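Local coordinates for probable M18 family aminopeptidase 1 (Thermotoga maritima, PDB 2GLF), which probably acts as a metal-dependent aminopeptidase of the M18 family, removing residues from the N-termini of peptides at a two-metal centre, at residues His92-Arg97 with Lys277-Ser282. Sequence-based numbering, arbitrary orientation.
Sequences HIDSPR and KEEIGS. With MN (manganese (II) ion), chain E; MN (manganese (II) ion), chain F.
Across the contact the backbones come closest at Asp94 and Lys277, CA to CA 6.0 Å; 92-97 is an irregular link between strands 87-92 and 97-108, turned at Ile93, while 277-282 holds a short 3-10 turn at Glu278-Glu279. That turn faces the carboxylate of Asp94, whose OD1 accepts the backbone N-H of Glu279 on its syn lone pair (N to OD1 2.9 Å, N-H...O angle 151°). Tyr119 also hydrogen-bonds OD1. The other oxygen, OD2, takes a weak bond from ND1 of His92 (2.9 Å), and the same ND1 makes another weak one to the carbonyl O of Asp94. Together these are consistent with a fixed ring orientation, with NE2 binding one manganese ion at 2.4 Å. Asp94 is thus second-shell to that ion through His92, and holds the backbone of Glu279, ligand of the second. Glu279, its chain bent at chi2 (-64°), brings OE2 to the second manganese at 2.0 Å; its carboxylate stands nearly upright to the imidazole, the planes 80° apart. CD of Pro96 packs against the carboxylate carbon CD of Glu279 at 3.6 Å. Asp249 bridges the two ions, as in co-catalytic zinc exopeptidases; Asp326 also binds the first and His425 the second. The two loops follow adjacent parallel strands 87-92 and 270-275 of the mixed sheet, with helix 248-263 beside the first and strand 111-119 against Glu279.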
# COMPACT_ATOMS: atom_id res chain seq x y z
N HIS A 92 -9.50 44.15 10.69
CA HIS A 92 -8.18 44.14 10.08
C HIS A 92 -8.30 44.54 8.61
O HIS A 92 -9.29 44.24 7.95
CB HIS A 92 -7.50 42.77 10.24
CG HIS A 92 -8.12 41.66 9.44
ND1 HIS A 92 -7.70 41.35 8.16
CD2 HIS A 92 -9.06 40.74 9.77
CE1 HIS A 92 -8.35 40.27 7.74
NE2 HIS A 92 -9.18 39.89 8.70
N ILE A 93 -7.28 45.24 8.11
CA ILE A 93 -7.32 45.69 6.74
C ILE A 93 -6.30 45.01 5.84
O ILE A 93 -6.12 45.41 4.69
CB ILE A 93 -7.14 47.23 6.66
CG1 ILE A 93 -5.90 47.66 7.43
CG2 ILE A 93 -8.37 47.91 7.24
CD1 ILE A 93 -5.66 49.15 7.38
N ASP A 94 -5.64 43.97 6.34
CA ASP A 94 -4.70 43.24 5.51
C ASP A 94 -5.48 42.06 4.91
O ASP A 94 -6.42 41.56 5.53
CB ASP A 94 -3.51 42.72 6.33
CG ASP A 94 -3.93 41.75 7.40
OD1 ASP A 94 -3.28 40.68 7.52
OD2 ASP A 94 -4.90 42.05 8.14
N SER A 95 -5.10 41.62 3.71
CA SER A 95 -5.78 40.50 3.06
C SER A 95 -4.81 39.57 2.36
O SER A 95 -3.74 40.01 1.92
CB SER A 95 -6.78 41.02 2.02
OG SER A 95 -7.89 41.63 2.63
N PRO A 96 -5.15 38.28 2.26
CA PRO A 96 -4.22 37.38 1.57
C PRO A 96 -3.80 38.00 0.24
O PRO A 96 -4.61 38.62 -0.47
CB PRO A 96 -5.04 36.10 1.43
CG PRO A 96 -5.80 36.08 2.73
CD PRO A 96 -6.27 37.52 2.85
N ARG A 97 -2.52 37.85 -0.10
CA ARG A 97 -1.99 38.42 -1.33
C ARG A 97 -0.69 37.71 -1.69
O ARG A 97 -0.41 36.61 -1.22
CB ARG A 97 -1.69 39.90 -1.10
CG ARG A 97 -0.81 40.14 0.13
CD ARG A 97 -0.62 41.62 0.41
NE ARG A 97 -0.69 41.94 1.83
CZ ARG A 97 0.33 41.84 2.69
NH1 ARG A 97 1.52 41.42 2.27
NH2 ARG A 97 0.15 42.17 3.96
N LYS A 277 -1.61 42.70 9.46
CA LYS A 277 -0.97 41.47 9.93
C LYS A 277 -1.87 40.41 10.59
O LYS A 277 -1.36 39.41 11.09
CB LYS A 277 0.17 41.80 10.90
CG LYS A 277 1.55 41.98 10.26
CD LYS A 277 1.51 42.99 9.14
CE LYS A 277 2.90 43.32 8.61
NZ LYS A 277 3.55 42.18 7.92
N GLU A 278 -3.18 40.59 10.60
CA GLU A 278 -4.04 39.58 11.22
C GLU A 278 -3.96 38.27 10.45
O GLU A 278 -3.90 37.20 11.06
CB GLU A 278 -5.50 40.05 11.27
CG GLU A 278 -6.43 39.26 10.36
CD GLU A 278 -6.89 37.94 10.95
OE1 GLU A 278 -7.54 37.16 10.22
OE2 GLU A 278 -6.61 37.70 12.14
N GLU A 279 -3.98 38.36 9.12
CA GLU A 279 -3.92 37.18 8.26
C GLU A 279 -2.68 36.32 8.45
O GLU A 279 -2.55 35.28 7.81
CB GLU A 279 -4.02 37.59 6.78
CG GLU A 279 -5.37 38.13 6.32
CD GLU A 279 -6.50 37.11 6.39
OE1 GLU A 279 -6.23 35.92 6.66
OE2 GLU A 279 -7.66 37.49 6.17
N ILE A 280 -1.74 36.74 9.30
CA ILE A 280 -0.54 35.95 9.56
C ILE A 280 -0.31 35.71 11.05
O ILE A 280 0.76 35.26 11.46
CB ILE A 280 0.75 36.59 8.93
CG1 ILE A 280 0.95 38.03 9.40
CG2 ILE A 280 0.68 36.52 7.42
CD1 ILE A 280 1.57 38.17 10.79
N GLY A 281 -1.32 36.02 11.86
CA GLY A 281 -1.21 35.83 13.30
C GLY A 281 -1.22 37.09 14.14
O GLY A 281 -1.36 37.02 15.35
N SER A 282 -1.05 38.25 13.49
CA SER A 282 -1.05 39.56 14.16
C SER A 282 0.27 39.92 14.85
O SER A 282 0.28 40.55 15.90
CB SER A 282 -2.21 39.66 15.16
OG SER A 282 -3.46 39.57 14.51
MN MN E . -10.67 37.95 8.65
MN MN F . -8.88 35.93 6.68
O HOH W 1 -12.39 36.38 8.26